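Local coordinates for protein trans-isoprenyl diphosphate synthase (Caulobacter crescentus, PDB 3OYR) that probably extends farnesyl diphosphate with isopentenyl diphosphate units to make octaprenyl diphosphate, precursor of the side chain of isoprenoid quinones, at residues D25-L30 / R330-E335; L71-A76 / K89-V94; S214-D219 / L321-A326; R78-D83 / V205-D210. All coordinates share one frame; numbering follows the deposited sequence. Where two conformers were deposited one is given.

Contact 1 (D25-L30 / R330-E335); sequences DRLVRL and REALEE
Ala332 is the bump and helix 25-45 supplies the hollow. The methyl CB of Ala332 settles against the backbone at Leu27 (3.7 Å to Leu27 N), flanked by CG of Arg26 and by CD1 of Leu30, the latter 3.8 Å from Ala332 CB. Such a small residue lets the helices come close: the local axes approach to 8.3 Å at 137° between their directions, and the CA atoms of Leu27 and Ala332 are 4.9 Å apart. A water bridges the same spot, donating to Ala332 O and weakly accepting from Leu27 N. Arg26 has CG anti to its backbone N (chi1 -178°), which puts Arg26 CG against Ala332 CB. In the conformer described, one of two modelled, the guanidinium grips Glu335 side-on. NE gives a nearly straight bond (168°) to Glu335 OE1 at 2.7 Å; OE1 lies in the guanidinium plane, and NE approaches it from above the carboxylate plane. The bond from NH1 to Glu335 OE2, 3.1 Å, is more bent. Glu331 CG lies over one guanidinium face. On the buried flank, Leu27 CD2 faces Leu333 CD2 at 4.3 Å. Both leucines also pack on Ala75, so terminal helices 25-45 and 328-342 lie against helix 68-79.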
loop_
_atom_site.group_PDB
_atom_site.type_symbol
_atom_site.label_atom_id
_atom_site.label_comp_id
_atom_site.label_asym_id
_atom_site.label_seq_id
_atom_site.Cartn_x
_atom_site.Cartn_y
_atom_site.Cartn_z
ATOM N N ASP B 25 -27.692 -12.121 6.292
ATOM C CA ASP B 25 -28.618 -11.447 7.201
ATOM C C ASP B 25 -28.344 -11.702 8.669
ATOM O O ASP B 25 -28.321 -10.755 9.450
ATOM C CB ASP B 25 -30.090 -11.794 6.884
ATOM C CG ASP B 25 -30.595 -11.165 5.573
ATOM O OD1 ASP B 25 -29.800 -10.537 4.822
ATOM O OD2 ASP B 25 -31.809 -11.319 5.292
ATOM N N ARG B 26 -28.112 -12.960 9.035
ATOM C CA ARG B 26 -27.857 -13.328 10.433
ATOM C C ARG B 26 -26.522 -12.743 10.925
ATOM O O ARG B 26 -26.436 -12.207 12.041
ATOM C CB ARG B 26 -27.883 -14.855 10.591
ATOM C CG ARG B 26 -27.675 -15.365 12.016
ATOM C CD ARG B 26 -27.741 -16.880 12.040
ATOM N NE ARG B 26 -28.789 -17.375 11.155
ATOM C CZ ARG B 26 -30.019 -17.690 11.549
ATOM N NH1 ARG B 26 -30.908 -18.126 10.666
ATOM N NH2 ARG B 26 -30.357 -17.576 12.826
ATOM N N LEU B 27 -25.486 -12.849 10.086
ATOM C CA LEU B 27 -24.178 -12.263 10.380
ATOM C C LEU B 27 -24.296 -10.748 10.664
ATOM O O LEU B 27 -23.834 -10.279 11.687
ATOM C CB LEU B 27 -23.176 -12.527 9.239
ATOM C CG LEU B 27 -21.722 -12.090 9.470
ATOM C CD1 LEU B 27 -21.192 -12.481 10.857
ATOM C CD2 LEU B 27 -20.842 -12.679 8.417
ATOM N N VAL B 28 -24.936 -10.026 9.759
ATOM C CA VAL B 28 -25.077 -8.580 9.828
ATOM C C VAL B 28 -25.805 -8.152 11.103
ATOM O O VAL B 28 -25.366 -7.227 11.814
ATOM C CB VAL B 28 -25.802 -8.086 8.570
ATOM C CG1 VAL B 28 -26.281 -6.631 8.715
ATOM C CG2 VAL B 28 -24.878 -8.249 7.385
ATOM N N ARG B 29 -26.876 -8.876 11.416
ATOM C CA ARG B 29 -27.671 -8.623 12.605
ATOM C C ARG B 29 -26.907 -8.923 13.901
ATOM O O ARG B 29 -26.916 -8.116 14.827
ATOM C CB ARG B 29 -28.924 -9.476 12.529
ATOM C CG ARG B 29 -30.026 -9.102 13.466
ATOM C CD ARG B 29 -31.287 -9.813 13.021
ATOM N NE ARG B 29 -31.209 -11.266 13.205
ATOM C CZ ARG B 29 -31.318 -12.177 12.232
ATOM N NH1 ARG B 29 -31.536 -11.835 10.960
ATOM N NH2 ARG B 29 -31.229 -13.454 12.541
ATOM N N LEU B 30 -26.227 -10.065 13.962
ATOM C CA LEU B 30 -25.402 -10.389 15.128
ATOM C C LEU B 30 -24.255 -9.390 15.339
ATOM O O LEU B 30 -23.874 -9.104 16.478
ATOM C CB LEU B 30 -24.836 -11.803 15.013
ATOM C CG LEU B 30 -25.815 -12.960 15.236
ATOM C CD1 LEU B 30 -25.164 -14.220 14.695
ATOM C CD2 LEU B 30 -26.186 -13.109 16.730
ATOM N N ARG B 330 -21.729 -19.318 14.823
ATOM C CA ARG B 330 -21.341 -20.427 13.922
ATOM C C ARG B 330 -22.306 -20.627 12.743
ATOM O O ARG B 330 -21.866 -20.738 11.588
ATOM C CB ARG B 330 -21.083 -21.744 14.650
ATOM C CG ARG B 330 -20.049 -22.576 13.891
ATOM C CD ARG B 330 -19.908 -23.988 14.393
ATOM N NE ARG B 330 -20.990 -24.819 13.892
ATOM C CZ ARG B 330 -21.201 -26.077 14.264
ATOM N NH1 ARG B 330 -20.404 -26.662 15.156
ATOM N NH2 ARG B 330 -22.217 -26.744 13.740
ATOM N N GLU B 331 -23.607 -20.628 13.025
ATOM C CA GLU B 331 -24.620 -20.699 11.970
ATOM C C GLU B 331 -24.562 -19.546 10.963
ATOM O O GLU B 331 -24.774 -19.743 9.752
ATOM C CB GLU B 331 -26.019 -20.761 12.600
ATOM C CG GLU B 331 -27.185 -20.757 11.601
ATOM C CD GLU B 331 -27.914 -22.091 11.493
ATOM O OE1 GLU B 331 -28.687 -22.253 10.521
ATOM O OE2 GLU B 331 -27.726 -22.968 12.369
ATOM N N ALA B 332 -24.312 -18.337 11.460
ATOM C CA ALA B 332 -24.126 -17.153 10.610
ATOM C C ALA B 332 -22.942 -17.338 9.646
ATOM O O ALA B 332 -23.017 -16.993 8.460
ATOM C CB ALA B 332 -23.930 -15.906 11.476
ATOM N N LEU B 333 -21.861 -17.918 10.147
ATOM C CA LEU B 333 -20.681 -18.177 9.298
ATOM C C LEU B 333 -20.901 -19.319 8.307
ATOM O O LEU B 333 -20.367 -19.318 7.194
ATOM C CB LEU B 333 -19.447 -18.423 10.153
ATOM C CG LEU B 333 -18.917 -17.179 10.870
ATOM C CD1 LEU B 333 -17.646 -17.521 11.574
ATOM C CD2 LEU B 333 -18.678 -16.041 9.876
ATOM N N GLU B 334 -21.749 -20.265 8.675
ATOM C CA GLU B 334 -22.099 -21.309 7.724
ATOM C C GLU B 334 -23.013 -20.773 6.635
ATOM O O GLU B 334 -22.849 -21.101 5.455
ATOM C CB GLU B 334 -22.685 -22.509 8.449
ATOM C CG GLU B 334 -21.615 -23.240 9.256
ATOM C CD GLU B 334 -22.180 -24.344 10.130
ATOM O OE1 GLU B 334 -23.392 -24.305 10.437
ATOM O OE2 GLU B 334 -21.406 -25.243 10.521
ATOM N N GLU B 335 -23.914 -19.868 7.010
ATOM C CA GLU B 335 -24.806 -19.278 6.027
ATOM C C GLU B 335 -24.034 -18.359 5.075
ATOM O O GLU B 335 -24.376 -18.246 3.887
ATOM C CB GLU B 335 -25.987 -18.551 6.714
ATOM C CG GLU B 335 -26.985 -19.514 7.376
ATOM C CD GLU B 335 -28.040 -18.811 8.223
ATOM O OE1 GLU B 335 -27.843 -17.643 8.609
ATOM O OE2 GLU B 335 -29.071 -19.436 8.516
HETATM O O HOH W 1 -25.065 -15.144 7.691
#

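Contact 2 (L71-A76 / K89-V94); sequences LMTVAA and KLAAAV
No side chain where Thr73 meets Ala91 carries a ring or other flat group; the branches of Thr73 meet aliphatic groups and the backbone of Ala91. Thr73 CB stands 3.8 Å from Ala91 CB. With CG2 anti to the threonine N, this methyl lies 3.7 Å from Ala91 N and 4.2 Å from Leu90 CB. The hydroxyl branch meets Val94 instead, OG1 lying 3.8 Å from Val94 CG2; the Thr73 and Val94 side chains slide past each other in opposite directions. Helices 68-79 and 87-109 follow one another in the chain and form an antiparallel helical hairpin of the all-alpha isoprenoid synthase fold, their local axes 8.6 Å apart at 155°. Further along, helix 87-109 carries Asp105 and Asp109, which bind calcium. The alanine keeps the hairpin tight, with the CA atoms of Thr73 and Ala91 5.4 Å apart, and its CB is also approached by Val74 CG2 at 4.3 Å. All five touching residues are buried, and the one polar group among their side chains, the Thr73 hydroxyl, hydrogen-bonds to Ala199 O of helix 181-206 and weakly to Arg69 O. Val94 rests on Ala199 as well, while Leu90 meets Met144 of helix 126-147.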
loop_
_atom_site.group_PDB
_atom_site.type_symbol
_atom_site.label_atom_id
_atom_site.label_comp_id
_atom_site.label_asym_id
_atom_site.label_seq_id
_atom_site.Cartn_x
_atom_site.Cartn_y
_atom_site.Cartn_z
ATOM N N LEU B 71 -16.764 -7.950 8.914
ATOM C CA LEU B 71 -17.761 -8.847 9.484
ATOM C C LEU B 71 -17.144 -10.155 9.952
ATOM O O LEU B 71 -17.475 -10.662 11.033
ATOM C CB LEU B 71 -18.903 -9.157 8.494
ATOM C CG LEU B 71 -19.973 -8.078 8.338
ATOM C CD1 LEU B 71 -20.974 -8.434 7.216
ATOM C CD2 LEU B 71 -20.668 -7.814 9.636
ATOM N N MET B 72 -16.251 -10.701 9.132
ATOM C CA MET B 72 -15.587 -11.950 9.495
ATOM C C MET B 72 -14.637 -11.782 10.678
ATOM O O MET B 72 -14.585 -12.654 11.533
ATOM C CB MET B 72 -14.915 -12.596 8.284
ATOM C CG MET B 72 -15.924 -13.336 7.435
ATOM S SD MET B 72 -15.358 -13.649 5.765
ATOM C CE MET B 72 -13.938 -14.690 6.174
ATOM N N THR B 73 -13.927 -10.655 10.740
ATOM C CA THR B 73 -13.113 -10.338 11.904
ATOM C C THR B 73 -14.007 -10.288 13.142
ATOM O O THR B 73 -13.681 -10.900 14.171
ATOM C CB THR B 73 -12.389 -8.979 11.748
ATOM O OG1 THR B 73 -11.567 -9.003 10.580
ATOM C CG2 THR B 73 -11.523 -8.658 12.995
ATOM N N VAL B 74 -15.125 -9.571 13.038
ATOM C CA VAL B 74 -16.095 -9.488 14.142
ATOM C C VAL B 74 -16.616 -10.886 14.532
ATOM O O VAL B 74 -16.513 -11.298 15.693
ATOM C CB VAL B 74 -17.261 -8.503 13.827
ATOM C CG1 VAL B 74 -18.393 -8.700 14.838
ATOM C CG2 VAL B 74 -16.752 -7.062 13.850
ATOM N N ALA B 75 -17.133 -11.617 13.554
ATOM C CA ALA B 75 -17.602 -13.003 13.793
ATOM C C ALA B 75 -16.564 -13.922 14.450
ATOM O O ALA B 75 -16.887 -14.670 15.397
ATOM C CB ALA B 75 -18.123 -13.632 12.498
ATOM N N ALA B 76 -15.318 -13.841 13.976
ATOM C CA ALA B 76 -14.254 -14.694 14.491
ATOM C C ALA B 76 -13.921 -14.345 15.922
ATOM O O ALA B 76 -13.677 -15.238 16.731
ATOM C CB ALA B 76 -13.006 -14.582 13.637
ATOM N N LYS B 89 -10.839 -2.378 15.843
ATOM C CA LYS B 89 -9.762 -1.682 15.138
ATOM C C LYS B 89 -9.133 -2.539 14.044
ATOM O O LYS B 89 -8.842 -2.027 12.954
ATOM C CB LYS B 89 -8.701 -1.161 16.098
ATOM C CG LYS B 89 -9.268 -0.254 17.186
ATOM C CD LYS B 89 -8.162 0.383 18.008
ATOM C CE LYS B 89 -8.730 1.462 18.947
ATOM N NZ LYS B 89 -7.615 2.291 19.522
ATOM N N LEU B 90 -8.948 -3.831 14.336
ATOM C CA LEU B 90 -8.479 -4.819 13.346
ATOM C C LEU B 90 -9.475 -4.944 12.217
ATOM O O LEU B 90 -9.088 -4.885 11.044
ATOM C CB LEU B 90 -8.219 -6.190 13.984
ATOM C CG LEU B 90 -7.215 -6.220 15.139
ATOM C CD1 LEU B 90 -7.144 -7.606 15.764
ATOM C CD2 LEU B 90 -5.817 -5.763 14.731
ATOM N N ALA B 91 -10.761 -5.047 12.560
ATOM C CA ALA B 91 -11.827 -5.097 11.541
ATOM C C ALA B 91 -11.793 -3.884 10.634
ATOM O O ALA B 91 -11.875 -4.017 9.402
ATOM C CB ALA B 91 -13.211 -5.249 12.193
ATOM N N ALA B 92 -11.656 -2.703 11.244
ATOM C CA ALA B 92 -11.490 -1.465 10.490
ATOM C C ALA B 92 -10.229 -1.478 9.586
ATOM O O ALA B 92 -10.276 -1.073 8.399
ATOM C CB ALA B 92 -11.469 -0.263 11.474
ATOM N N ALA B 93 -9.106 -1.921 10.146
ATOM C CA ALA B 93 -7.838 -2.046 9.376
ATOM C C ALA B 93 -8.004 -2.954 8.156
ATOM O O ALA B 93 -7.531 -2.629 7.035
ATOM C CB ALA B 93 -6.716 -2.570 10.266
ATOM N N VAL B 94 -8.721 -4.065 8.360
ATOM C CA VAL B 94 -8.990 -5.036 7.280
ATOM C C VAL B 94 -9.758 -4.382 6.128
ATOM O O VAL B 94 -9.406 -4.550 4.932
ATOM C CB VAL B 94 -9.754 -6.262 7.868
ATOM C CG1 VAL B 94 -10.400 -7.084 6.802
ATOM C CG2 VAL B 94 -8.821 -7.105 8.670
#

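Contact 3 (S214-D219 / L321-A326)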
loop_
_atom_site.group_PDB
_atom_site.type_symbol
_atom_site.label_atom_id
_atom_site.label_comp_id
_atom_site.label_asym_id
_atom_site.label_seq_id
_atom_site.Cartn_x
_atom_site.Cartn_y
_atom_site.Cartn_z
ATOM N N SER B 214 -7.713 -20.407 16.376
ATOM C CA SER B 214 -7.308 -19.440 15.348
ATOM C C SER B 214 -6.995 -20.116 14.020
ATOM O O SER B 214 -7.325 -19.588 12.957
ATOM C CB SER B 214 -6.167 -18.524 15.825
ATOM O OG SER B 214 -5.069 -19.260 16.357
ATOM N N GLU B 215 -6.420 -21.315 14.096
ATOM C CA GLU B 215 -6.130 -22.116 12.914
ATOM C C GLU B 215 -7.419 -22.567 12.244
ATOM O O GLU B 215 -7.529 -22.496 11.021
ATOM C CB GLU B 215 -5.214 -23.323 13.222
ATOM C CG GLU B 215 -3.699 -23.007 13.376
ATOM C CD GLU B 215 -3.070 -22.207 12.208
ATOM O OE1 GLU B 215 -3.396 -22.431 11.018
ATOM O OE2 GLU B 215 -2.210 -21.349 12.493
ATOM N N ALA B 216 -8.400 -22.968 13.048
ATOM C CA ALA B 216 -9.717 -23.363 12.529
ATOM C C ALA B 216 -10.419 -22.217 11.797
ATOM O O ALA B 216 -10.970 -22.392 10.710
ATOM C CB ALA B 216 -10.594 -23.886 13.644
ATOM N N LEU B 217 -10.364 -21.038 12.401
ATOM C CA LEU B 217 -10.994 -19.860 11.850
ATOM C C LEU B 217 -10.286 -19.356 10.611
ATOM O O LEU B 217 -10.937 -18.962 9.633
ATOM C CB LEU B 217 -11.126 -18.777 12.933
ATOM C CG LEU B 217 -12.441 -18.992 13.682
ATOM C CD1 LEU B 217 -12.411 -18.323 15.068
ATOM C CD2 LEU B 217 -13.638 -18.502 12.834
ATOM N N ARG B 218 -8.955 -19.388 10.648
ATOM C CA ARG B 218 -8.141 -19.173 9.468
ATOM C C ARG B 218 -8.547 -20.086 8.314
ATOM O O ARG B 218 -8.763 -19.618 7.190
ATOM C CB ARG B 218 -6.661 -19.367 9.769
ATOM C CG ARG B 218 -5.826 -19.118 8.553
ATOM C CD ARG B 218 -4.337 -19.292 8.733
ATOM N NE ARG B 218 -3.729 -19.049 7.432
ATOM C CZ ARG B 218 -3.570 -17.848 6.868
ATOM N NH1 ARG B 218 -3.923 -16.713 7.487
ATOM N NH2 ARG B 218 -3.034 -17.786 5.673
ATOM N N ASP B 219 -8.662 -21.377 8.609
ATOM C CA ASP B 219 -9.117 -22.408 7.658
ATOM C C ASP B 219 -10.483 -22.054 7.060
ATOM O O ASP B 219 -10.704 -22.233 5.867
ATOM C CB ASP B 219 -9.194 -23.754 8.412
ATOM C CG ASP B 219 -9.297 -24.983 7.498
ATOM O OD1 ASP B 219 -9.041 -24.889 6.272
ATOM O OD2 ASP B 219 -9.641 -26.071 8.043
ATOM N N LEU B 321 -15.243 -25.186 10.810
ATOM C CA LEU B 321 -15.791 -24.710 12.100
ATOM C C LEU B 321 -16.296 -25.799 13.063
ATOM O O LEU B 321 -16.776 -25.480 14.158
ATOM C CB LEU B 321 -16.908 -23.704 11.857
ATOM C CG LEU B 321 -16.555 -22.462 11.034
ATOM C CD1 LEU B 321 -17.820 -21.676 10.805
ATOM C CD2 LEU B 321 -15.513 -21.614 11.750
ATOM N N ALA B 322 -16.156 -27.065 12.664
ATOM C CA ALA B 322 -16.644 -28.224 13.418
ATOM C C ALA B 322 -16.356 -28.223 14.911
ATOM O O ALA B 322 -17.198 -28.683 15.685
ATOM C CB ALA B 322 -16.103 -29.516 12.807
ATOM N N MET B 323 -15.174 -27.740 15.313
ATOM C CA MET B 323 -14.771 -27.725 16.731
ATOM C C MET B 323 -15.544 -26.694 17.563
ATOM O O MET B 323 -15.510 -26.723 18.795
ATOM C CB MET B 323 -13.250 -27.482 16.880
ATOM C CG MET B 323 -12.790 -26.003 16.733
ATOM S SD MET B 323 -11.070 -25.639 17.195
ATOM C CE MET B 323 -11.132 -25.850 18.985
ATOM N N PHE B 324 -16.230 -25.766 16.900
ATOM C CA PHE B 324 -16.940 -24.724 17.635
ATOM C C PHE B 324 -18.331 -25.198 18.049
ATOM O O PHE B 324 -18.899 -26.049 17.376
ATOM C CB PHE B 324 -16.984 -23.426 16.827
ATOM C CG PHE B 324 -15.637 -22.775 16.687
ATOM C CD1 PHE B 324 -14.896 -22.929 15.513
ATOM C CD2 PHE B 324 -15.103 -22.016 17.731
ATOM C CE1 PHE B 324 -13.644 -22.342 15.386
ATOM C CE2 PHE B 324 -13.855 -21.425 17.609
ATOM C CZ PHE B 324 -13.119 -21.591 16.435
ATOM N N PRO B 325 -18.861 -24.674 19.173
ATOM C CA PRO B 325 -20.261 -24.916 19.542
ATOM C C PRO B 325 -21.209 -24.471 18.438
ATOM O O PRO B 325 -20.949 -23.459 17.769
ATOM C CB PRO B 325 -20.474 -24.014 20.762
ATOM C CG PRO B 325 -19.116 -23.811 21.342
ATOM C CD PRO B 325 -18.149 -23.877 20.196
ATOM N N ALA B 326 -22.292 -25.221 18.249
ATOM C CA ALA B 326 -23.277 -24.886 17.241
ATOM C C ALA B 326 -24.174 -23.756 17.758
ATOM O O ALA B 326 -25.326 -23.990 18.124
ATOM C CB ALA B 326 -24.102 -26.125 16.855
#
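Phe324 and Met323 reach the helix at Ala216 by different first torsions. In Phe324, CG is anti to the carbonyl carbon (chi1 -69°), and the ring extends toward Ala216 and Leu217; in Met323, CG stands between the backbone N and the carbonyl carbon (chi1 79°), which sets it over one face of the Phe324 ring, 3.9 Å above the plane and displaced toward the rim. Met323 SD ends 4.0 Å from Ala216 CB. That same methyl, Ala216 CB, is 3.8 Å from Phe324 CE1, and so touches both the sulfur and the ring atom. Leu217 crosses the phenylalanine side chain at about a right angle, bringing its CD1 to 3.6 Å from Phe324 CZ. Its other branch, CD2, turns to Leu321 CD2 at 3.8 Å, the two leucines crossing obliquely. The three loop residues belong to a type I beta turn from Leu321 to Phe324, closed by a hydrogen bond from Phe324 N to Leu321 O of 2.8 Å. The contact across the segments is wholly apolar. The loop joining helices 302-320 and 328-342 thus lies against helix 211-238; on the helix 68-79 side Leu217 meets Ala76 and Phe324 meets Leu79, and Leu321 packs on Leu333 of helix 328-342.

Contact 4 (R78-D83 / V205-D210)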
loop_
_atom_site.group_PDB
_atom_site.type_symbol
_atom_site.label_atom_id
_atom_site.label_comp_id
_atom_site.label_asym_id
_atom_site.label_seq_id
_atom_site.Cartn_x
_atom_site.Cartn_y
_atom_site.Cartn_z
ATOM N N ARG B 78 -15.938 -12.882 18.244
ATOM C CA ARG B 78 -17.054 -13.309 19.098
ATOM C C ARG B 78 -17.184 -14.832 19.214
ATOM O O ARG B 78 -17.491 -15.342 20.296
ATOM C CB ARG B 78 -18.370 -12.707 18.599
ATOM C CG ARG B 78 -18.452 -11.166 18.691
ATOM C CD ARG B 78 -18.324 -10.692 20.126
ATOM N NE ARG B 78 -18.341 -9.232 20.277
ATOM C CZ ARG B 78 -17.979 -8.596 21.392
ATOM N NH1 ARG B 78 -17.571 -9.285 22.446
ATOM N NH2 ARG B 78 -18.017 -7.271 21.457
ATOM N N LEU B 79 -16.946 -15.552 18.114
ATOM C CA LEU B 79 -16.944 -17.026 18.140
ATOM C C LEU B 79 -15.823 -17.529 19.041
ATOM O O LEU B 79 -16.040 -18.428 19.858
ATOM C CB LEU B 79 -16.841 -17.635 16.729
ATOM C CG LEU B 79 -17.091 -19.147 16.528
ATOM C CD1 LEU B 79 -18.398 -19.628 17.174
ATOM C CD2 LEU B 79 -17.069 -19.532 15.046
ATOM N N ALA B 80 -14.644 -16.909 18.935
ATOM C CA ALA B 80 -13.535 -17.243 19.828
ATOM C C ALA B 80 -13.716 -16.734 21.269
ATOM O O ALA B 80 -12.926 -17.066 22.145
ATOM C CB ALA B 80 -12.199 -16.786 19.243
ATOM N N GLY B 81 -14.762 -15.947 21.516
ATOM C CA GLY B 81 -15.097 -15.494 22.866
ATOM C C GLY B 81 -14.215 -14.363 23.366
ATOM O O GLY B 81 -13.591 -14.485 24.414
ATOM N N ALA B 82 -14.156 -13.262 22.618
ATOM C CA ALA B 82 -13.408 -12.068 23.040
ATOM C C ALA B 82 -14.069 -11.380 24.244
ATOM O O ALA B 82 -15.289 -11.405 24.383
ATOM C CB ALA B 82 -13.266 -11.094 21.880
ATOM N N ASP B 83 -13.274 -10.779 25.119
ATOM C CA ASP B 83 -13.861 -10.129 26.303
ATOM C C ASP B 83 -13.841 -8.604 26.227
ATOM O O ASP B 83 -14.453 -7.930 27.052
ATOM C CB ASP B 83 -13.249 -10.652 27.615
ATOM C CG ASP B 83 -11.732 -10.523 27.665
ATOM O OD1 ASP B 83 -11.138 -9.799 26.841
ATOM O OD2 ASP B 83 -11.127 -11.157 28.553
ATOM N N VAL B 205 -7.196 -14.260 17.021
ATOM C CA VAL B 205 -6.050 -13.994 17.907
ATOM C C VAL B 205 -6.284 -12.829 18.871
ATOM O O VAL B 205 -5.748 -12.858 19.996
ATOM C CB VAL B 205 -4.676 -13.871 17.182
ATOM C CG1 VAL B 205 -4.338 -15.159 16.432
ATOM C CG2 VAL B 205 -4.627 -12.661 16.264
ATOM N N SER B 206 -7.118 -11.851 18.480
ATOM C CA SER B 206 -7.494 -10.726 19.381
ATOM C C SER B 206 -8.126 -11.229 20.670
ATOM O O SER B 206 -7.900 -10.672 21.729
ATOM C CB SER B 206 -8.491 -9.751 18.741
ATOM O OG SER B 206 -8.696 -10.012 17.375
ATOM N N ALA B 207 -8.916 -12.295 20.551
ATOM C CA ALA B 207 -9.648 -12.898 21.656
ATOM C C ALA B 207 -8.741 -13.605 22.658
ATOM O O ALA B 207 -9.174 -13.926 23.762
ATOM C CB ALA B 207 -10.684 -13.858 21.113
ATOM N N GLY B 208 -7.492 -13.848 22.262
ATOM C CA GLY B 208 -6.471 -14.412 23.139
ATOM C C GLY B 208 -6.604 -15.913 23.295
ATOM O O GLY B 208 -6.384 -16.459 24.383
ATOM N N VAL B 209 -6.951 -16.593 22.207
ATOM C CA VAL B 209 -7.256 -18.022 22.289
ATOM C C VAL B 209 -6.103 -18.939 21.929
ATOM O O VAL B 209 -4.989 -18.499 21.617
ATOM C CB VAL B 209 -8.513 -18.431 21.472
ATOM C CG1 VAL B 209 -9.771 -17.957 22.168
ATOM C CG2 VAL B 209 -8.434 -17.945 20.022
ATOM N N ASP B 210 -6.398 -20.230 21.996
ATOM C CA ASP B 210 -5.459 -21.251 21.617
ATOM C C ASP B 210 -5.311 -21.259 20.102
ATOM O O ASP B 210 -6.160 -20.741 19.361
ATOM C CB ASP B 210 -5.933 -22.613 22.123
ATOM C CG ASP B 210 -7.426 -22.770 22.022
ATOM O OD1 ASP B 210 -8.150 -22.020 22.719
ATOM O OD2 ASP B 210 -7.872 -23.627 21.236
#
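At Ala80 to Ala82 and at Ala207 to Val209 two segments of the chain leave their helices side by side, each through a glycine with positive phi: 77° at Gly81 and 79° at Gly208. Each glycine is the first residue to depart from helical backbone angles. Gly81, after helix 68-79, does so in a Schellman motif, with two bonds back into the last turn, one of them the weak Gly81 N to Arg78 O bond; Gly208, after helix 181-206, has its N bonded to Val205 O at 3.0 Å. The two backbones come very close here, Ala82 CA lying 4.1 Å from Ala207 CA, and small side chains permit it. The methyl of Ala207 fits into the bend at 80-82: its CB is 3.8 Å from Ala80 CB and equally 3.8 Å from Ala82 CA, with Gly81 C behind. Ala82 CB returns the contact alongside Ala207 CB at 3.9 Å. Val209 packs on Ala80 next to Ala207. Its CG1, anti to the carbonyl carbon (chi1 -73°), lies 3.3 Å from Ala80 O, a tight meeting of methyl and carbonyl oxygen, and both CG1 and CG2 of Val209 stand 4.0 Å from Ala80 CB. Phe87 of helix 87-109 packs on Ala82 and Ser206, while Asp210 takes the N-cap position of helix 211-238. The arrangement is that of two neighbouring inter-helix turns at one end of an all-alpha bundle, each entered through a positive-phi glycine, remote from the diphosphate and metal sites.

Contacts 2 and 3 are buried, contact 1 is partly buried and contact 4 is at the surface. Helix 68-79 serves contacts 2 and 4 directly and touches the other two, which makes it the element common to all four. Contact 1, whose segments lie near the chain ends, encloses the rest along the sequence. It alone has a salt bridge across the segments, at its outer flank; contacts 2, 3 and 4 rely on apolar packing, with alanines fitting helix against helix, helix against loop or turn against turn, and a phenyl ring in contact 3. Arg330 NH1 ties contact 1 to contact 3 through Phe324 O.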